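Local coordinates for uncharacterized protein (Bacillus thuringiensis serovar kurstaki, PDB 4XE7) that probably polymerises into actin-like filaments that move plasmid DNA apart before cell division, as other ParM proteins of the bacterial cytoskeleton do, at residues 205-208 with 209-213; 354-357 with 358-361. All coordinates share one frame; numbering follows the deposited sequence.

Contact 1 of 2, residues 205-208 with 209-213; sequences SVLA and ILFDI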
ATOM      1  N   SER A 205       1.780   8.159 -10.284  1.00 37.07           N
ATOM      2  CA  SER A 205       0.566   7.742  -9.607  1.00 32.18           C
ATOM      3  C   SER A 205      -0.688   8.201 -10.335  1.00 33.57           C
ATOM      4  O   SER A 205      -1.776   7.659 -10.117  1.00 28.13           O
ATOM      5  CB  SER A 205       0.566   8.249  -8.168  1.00 42.85           C
ATOM      6  OG  SER A 205       1.657   7.692  -7.453  1.00 45.79           O
ATOM      7  N   VAL A 206      -0.506   9.188 -11.209  1.00 27.84           N
ATOM      8  CA  VAL A 206      -1.526   9.662 -12.123  1.00 29.36           C
ATOM      9  C   VAL A 206      -2.089   8.521 -12.969  1.00 31.49           C
ATOM     10  O   VAL A 206      -3.301   8.448 -13.199  1.00 29.36           O
ATOM     11  CB  VAL A 206      -0.945  10.770 -13.051  1.00 42.98           C
ATOM     12  CG1 VAL A 206      -1.860  11.044 -14.230  1.00 48.87           C
ATOM     13  CG2 VAL A 206      -0.707  12.042 -12.267  1.00 45.47           C
ATOM     14  N   LEU A 207      -1.216   7.628 -13.428  1.00 24.81           N
ATOM     15  CA  LEU A 207      -1.676   6.492 -14.224  1.00 25.90           C
ATOM     16  C   LEU A 207      -2.724   5.653 -13.477  1.00 19.08           C
ATOM     17  O   LEU A 207      -3.714   5.226 -14.074  1.00 22.91           O
ATOM     18  CB  LEU A 207      -0.497   5.606 -14.635  1.00 19.57           C
ATOM     19  CG  LEU A 207       0.272   6.109 -15.848  1.00 38.53           C
ATOM     20  CD1 LEU A 207       1.546   5.296 -16.062  1.00 43.45           C
ATOM     21  CD2 LEU A 207      -0.635   6.051 -17.065  1.00 40.14           C
ATOM     22  N   ALA A 208      -2.510   5.438 -12.179  1.00 21.82           N
ATOM     23  CA  ALA A 208      -3.387   4.562 -11.397  1.00 29.34           C
ATOM     24  C   ALA A 208      -4.700   5.254 -11.063  1.00 31.54           C
ATOM     25  O   ALA A 208      -5.676   4.601 -10.706  1.00 29.26           O
ATOM     26  CB  ALA A 208      -2.708   4.102 -10.127  1.00 23.24           C
ATOM     27  N   ILE A 209      -4.719   6.576 -11.176  1.00 27.63           N
ATOM     28  CA  ILE A 209      -5.965   7.310 -11.010  1.00 26.06           C
ATOM     29  C   ILE A 209      -6.753   7.278 -12.313  1.00 26.82           C
ATOM     30  O   ILE A 209      -7.977   7.104 -12.308  1.00 30.97           O
ATOM     31  CB  ILE A 209      -5.684   8.743 -10.545  1.00 31.46           C
ATOM     32  CG1 ILE A 209      -5.200   8.688  -9.090  1.00 28.60           C
ATOM     33  CG2 ILE A 209      -6.924   9.619 -10.685  1.00 32.34           C
ATOM     34  CD1 ILE A 209      -4.376   9.872  -8.662  1.00 35.79           C
ATOM     35  N   LEU A 210      -6.040   7.392 -13.429  1.00 28.87           N
ATOM     36  CA  LEU A 210      -6.685   7.435 -14.743  1.00 34.59           C
ATOM     37  C   LEU A 210      -7.096   6.068 -15.280  1.00 34.35           C
ATOM     38  O   LEU A 210      -8.088   5.967 -15.992  1.00 35.30           O
ATOM     39  CB  LEU A 210      -5.761   8.090 -15.766  1.00 33.10           C
ATOM     40  CG  LEU A 210      -5.436   9.578 -15.636  1.00 32.50           C
ATOM     41  CD1 LEU A 210      -4.345   9.901 -16.636  1.00 25.91           C
ATOM     42  CD2 LEU A 210      -6.667  10.416 -15.903  1.00 37.31           C
ATOM     43  N   PHE A 211      -6.323   5.024 -14.973  1.00 27.91           N
ATOM     44  CA  PHE A 211      -6.580   3.717 -15.585  1.00 24.93           C
ATOM     45  C   PHE A 211      -6.686   2.585 -14.575  1.00 21.23           C
ATOM     46  O   PHE A 211      -6.123   2.651 -13.475  1.00 25.48           O
ATOM     47  CB  PHE A 211      -5.489   3.405 -16.618  1.00 27.16           C
ATOM     48  CG  PHE A 211      -5.425   4.409 -17.739  1.00 28.08           C
ATOM     49  CD1 PHE A 211      -6.272   4.304 -18.830  1.00 34.57           C
ATOM     50  CD2 PHE A 211      -4.533   5.463 -17.697  1.00 40.19           C
ATOM     51  CE1 PHE A 211      -6.224   5.232 -19.865  1.00 40.17           C
ATOM     52  CE2 PHE A 211      -4.481   6.398 -18.734  1.00 41.54           C
ATOM     53  CZ  PHE A 211      -5.329   6.280 -19.813  1.00 38.53           C
ATOM     54  N   ASP A 212      -7.432   1.553 -14.951  1.00 22.59           N
ATOM     55  CA  ASP A 212      -7.521   0.316 -14.172  1.00 23.58           C
ATOM     56  C   ASP A 212      -7.317  -0.848 -15.159  1.00 23.72           C
ATOM     57  O   ASP A 212      -7.375  -0.642 -16.375  1.00 24.94           O
ATOM     58  CB  ASP A 212      -8.875   0.235 -13.444  1.00 22.21           C
ATOM     59  CG  ASP A 212      -8.930  -0.857 -12.376  1.00 39.08           C
ATOM     60  OD1 ASP A 212      -7.902  -1.504 -12.101  1.00 31.88           O
ATOM     61  OD2 ASP A 212     -10.021  -1.049 -11.784  1.00 45.83           O
ATOM     62  N   ILE A 213      -7.038  -2.048 -14.653  1.00 17.99           N
ATOM     63  CA  ILE A 213      -6.970  -3.231 -15.507  1.00 24.43           C
ATOM     64  C   ILE A 213      -7.976  -4.250 -14.983  1.00 27.73           C
ATOM     65  O   ILE A 213      -7.866  -4.718 -13.850  1.00 28.37           O
ATOM     66  CB  ILE A 213      -5.562  -3.859 -15.541  1.00 24.04           C
ATOM     67  CG1 ILE A 213      -4.495  -2.811 -15.874  1.00 28.22           C
ATOM     68  CG2 ILE A 213      -5.514  -5.037 -16.528  1.00 23.78           C
ATOM     69  CD1 ILE A 213      -3.050  -3.369 -15.797  1.00 19.61           C
TER
HETATM   70  O   HOH W   1      -5.399   1.862 -10.965  1.00 28.96           O
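A short helix that runs straight into a β-hairpin brings V206 against L210 and L207 against F211, both pairs four residues apart. V206 CG1 and L210 CD1 meet at 3.6 Å with the two side chains alongside each other and pointing the same way. V206 reaches this position because CG1 is trans to the backbone N (chi1 166°), which carries that methyl to the L210 side chain. The backbone beneath is held by L210 N to V206 O at 2.9 Å, while I209 N divides weakly between V206 O and S205 O.

Helical geometry stops at F211, the first residue of strand 211-214, which pairs with strand 217-220 in the two-stranded hairpin. Its N still bonds to L207 O at 2.8 Å, the final turn of the helix thus closing on the first strand residue. The same carbonyl oxygen lies at the edge of the F211 ring, near its plane, 3.7 Å from CD2. The L207 and F211 side chains cross at an angle, with L207 CD2 4.0 Å from F211 CD2. Across the junction one water donates to both A208 O (2.8 Å) and F211 O (2.7 Å), bridging two acceptors that cannot bond to each other.

Contact 2 of 2, residues 354-357 with 358-361; sequences SLMK and FWFK
M356 lies alongside W359, pointing the same way, and sets its sulfur at the rim of the indole. This is a Met-aromatic contact of the edge type, made across one turn near the C-terminal end of the long helix 337-362. M356 SD is 3.9 Å from W359 CE3, and it sits 74° off the normal of the six-membered ring, so the sulfur is beside the ring and not over its face. Bends at chi2 (-67°) and chi3 (-81°) curl the methionine chain at the indole's border. The indole has a second hold at its far side, where NE1 bonds to the carbonyl oxygen of A364, beyond the helix end.

F358 turns the other way, its ring packing on A233 and N235 of strand 232-237 and on F246 of the adjacent strand 242-248, and L355 joins it against the sheet; these two buried residues belong to the helix face that lies on the mixed sheet, in what is probably an actin-like fold. Regular i to i+4 bonds run beneath, including W359 N to L355 O at 3.0 Å, and L355 O also accepts from N367 ND2.

On the exposed flank, F360 CD2 makes a tight contact, 3.0 Å from M356 O, the oxygen that also takes the bond from F360 N, while the ring stands oblique to it. K357 and K361 run side by side. Their like charges are near each other without touching, and solvent probably eases any repulsion, since both lysines are exposed: K357 CG lies 4.1 Å from K361 CE, with 5.5 Å between K357 NZ and K361 NZ.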
ATOM      1  N   SER A 354      -7.058  23.471   4.061  1.00 17.64           N
ATOM      2  CA  SER A 354      -5.686  23.144   3.674  1.00 20.34           C
ATOM      3  C   SER A 354      -5.525  22.934   2.157  1.00 16.51           C
ATOM      4  O   SER A 354      -4.592  23.463   1.519  1.00 14.88           O
ATOM      5  CB  SER A 354      -5.241  21.878   4.425  1.00 19.49           C
ATOM      6  OG  SER A 354      -4.052  21.348   3.865  1.00 33.66           O
ATOM      7  N   LEU A 355      -6.434  22.135   1.598  1.00 20.24           N
ATOM      8  CA  LEU A 355      -6.410  21.780   0.181  1.00 20.79           C
ATOM      9  C   LEU A 355      -6.699  22.967  -0.729  1.00 23.02           C
ATOM     10  O   LEU A 355      -6.125  23.086  -1.824  1.00 16.34           O
ATOM     11  CB  LEU A 355      -7.427  20.673  -0.103  1.00 17.18           C
ATOM     12  CG  LEU A 355      -7.154  19.356   0.618  1.00 21.46           C
ATOM     13  CD1 LEU A 355      -8.344  18.440   0.518  1.00 13.74           C
ATOM     14  CD2 LEU A 355      -5.933  18.699   0.012  1.00 19.48           C
ATOM     15  N   MET A 356      -7.612  23.830  -0.300  1.00 17.40           N
ATOM     16  CA  MET A 356      -7.929  25.017  -1.115  1.00 20.18           C
ATOM     17  C   MET A 356      -6.737  25.974  -1.107  1.00 22.89           C
ATOM     18  O   MET A 356      -6.338  26.484  -2.146  1.00 17.13           O
ATOM     19  CB  MET A 356      -9.209  25.710  -0.619  1.00 15.47           C
ATOM     20  CG  MET A 356     -10.482  24.877  -0.887  1.00 23.64           C
ATOM     21  SD  MET A 356     -10.934  24.658  -2.653  1.00 18.04           S
ATOM     22  CE  MET A 356     -11.767  26.209  -2.985  1.00 49.49           C
ATOM     23  N   LYS A 357      -6.124  26.162   0.056  1.00 27.78           N
ATOM     24  CA  LYS A 357      -4.937  27.004   0.137  1.00 36.38           C
ATOM     25  C   LYS A 357      -3.782  26.466  -0.751  1.00 16.26           C
ATOM     26  O   LYS A 357      -3.101  27.234  -1.432  1.00 20.68           O
ATOM     27  CB  LYS A 357      -4.513  27.132   1.602  1.00 31.31           C
ATOM     28  CG  LYS A 357      -3.200  27.825   1.840  1.00 41.61           C
ATOM     29  CD  LYS A 357      -2.938  28.013   3.334  1.00 43.11           C
ATOM     30  CE  LYS A 357      -4.039  28.822   3.998  1.00 35.45           C
ATOM     31  NZ  LYS A 357      -3.782  30.285   3.863  1.00 42.38           N
ATOM     32  N   PHE A 358      -3.576  25.154  -0.752  1.00 19.67           N
ATOM     33  CA  PHE A 358      -2.513  24.571  -1.547  1.00 15.51           C
ATOM     34  C   PHE A 358      -2.818  24.731  -3.027  1.00 19.68           C
ATOM     35  O   PHE A 358      -1.916  24.885  -3.830  1.00 19.02           O
ATOM     36  CB  PHE A 358      -2.307  23.086  -1.230  1.00 15.11           C
ATOM     37  CG  PHE A 358      -1.027  22.521  -1.793  1.00 17.74           C
ATOM     38  CD1 PHE A 358       0.197  23.037  -1.398  1.00 20.15           C
ATOM     39  CD2 PHE A 358      -1.041  21.470  -2.709  1.00 16.04           C
ATOM     40  CE1 PHE A 358       1.386  22.515  -1.892  1.00 16.82           C
ATOM     41  CE2 PHE A 358       0.155  20.935  -3.202  1.00 20.82           C
ATOM     42  CZ  PHE A 358       1.367  21.468  -2.795  1.00 15.16           C
ATOM     43  N   TRP A 359      -4.098  24.635  -3.375  1.00 18.94           N
ATOM     44  CA  TRP A 359      -4.516  24.809  -4.749  1.00 19.57           C
ATOM     45  C   TRP A 359      -4.149  26.213  -5.241  1.00 19.60           C
ATOM     46  O   TRP A 359      -3.631  26.358  -6.344  1.00 17.81           O
ATOM     47  CB  TRP A 359      -6.015  24.561  -4.872  1.00 16.29           C
ATOM     48  CG  TRP A 359      -6.502  24.148  -6.222  1.00 22.90           C
ATOM     49  CD1 TRP A 359      -5.818  24.174  -7.409  1.00 18.45           C
ATOM     50  CD2 TRP A 359      -7.792  23.617  -6.513  1.00 20.96           C
ATOM     51  NE1 TRP A 359      -6.622  23.708  -8.426  1.00 25.43           N
ATOM     52  CE2 TRP A 359      -7.845  23.359  -7.898  1.00 20.48           C
ATOM     53  CE3 TRP A 359      -8.921  23.340  -5.730  1.00 22.37           C
ATOM     54  CZ2 TRP A 359      -8.973  22.821  -8.522  1.00 26.36           C
ATOM     55  CZ3 TRP A 359     -10.056  22.824  -6.352  1.00 28.07           C
ATOM     56  CH2 TRP A 359     -10.067  22.564  -7.733  1.00 28.46           C
ATOM     57  N   PHE A 360      -4.389  27.240  -4.420  1.00 16.49           N
ATOM     58  CA  PHE A 360      -4.083  28.599  -4.833  1.00 17.00           C
ATOM     59  C   PHE A 360      -2.577  28.851  -4.806  1.00 23.20           C
ATOM     60  O   PHE A 360      -2.061  29.578  -5.641  1.00 25.87           O
ATOM     61  CB  PHE A 360      -4.785  29.632  -3.955  1.00 17.19           C
ATOM     62  CG  PHE A 360      -6.264  29.664  -4.135  1.00 18.89           C
ATOM     63  CD1 PHE A 360      -6.812  30.069  -5.341  1.00 22.42           C
ATOM     64  CD2 PHE A 360      -7.108  29.247  -3.110  1.00 17.36           C
ATOM     65  CE1 PHE A 360      -8.177  30.080  -5.517  1.00 29.66           C
ATOM     66  CE2 PHE A 360      -8.459  29.253  -3.269  1.00 19.61           C
ATOM     67  CZ  PHE A 360      -9.006  29.677  -4.480  1.00 17.89           C
ATOM     68  N   LYS A 361      -1.872  28.256  -3.854  1.00 19.62           N
ATOM     69  CA  LYS A 361      -0.419  28.462  -3.807  1.00 22.92           C
ATOM     70  C   LYS A 361       0.294  27.872  -5.025  1.00 24.20           C
ATOM     71  O   LYS A 361       1.256  28.451  -5.536  1.00 26.88           O
ATOM     72  CB  LYS A 361       0.151  27.887  -2.514  1.00 25.42           C
ATOM     73  CG  LYS A 361      -0.123  28.798  -1.320  1.00 32.46           C
ATOM     74  CD  LYS A 361       0.660  28.366  -0.090  1.00 36.49           C
ATOM     75  CE  LYS A 361       0.503  29.375   1.037  1.00 40.39           C
ATOM     76  NZ  LYS A 361       1.316  28.959   2.216  1.00 41.51           N
TER

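In the fold
The two contacts illustrate one principle, that side chains a few residues apart can pack on each other along a helix or at its end. In contact 1 the helix passes directly into a strand; in contact 2 it lies on a sheet. Their centres are about 24 Å apart and their nearest atoms about 12 Å, so they do not touch. Contact 1 lies about 15 Å from the centre of the chain, where helix 205-210 meets helix 402-418 and D212 forms a salt bridge with R405. Contact 2 lies farther out, about 26 Å from that centre, on a helix backed by the five-stranded mixed sheet. The structure is the apo form, with no nucleotide to relate to either.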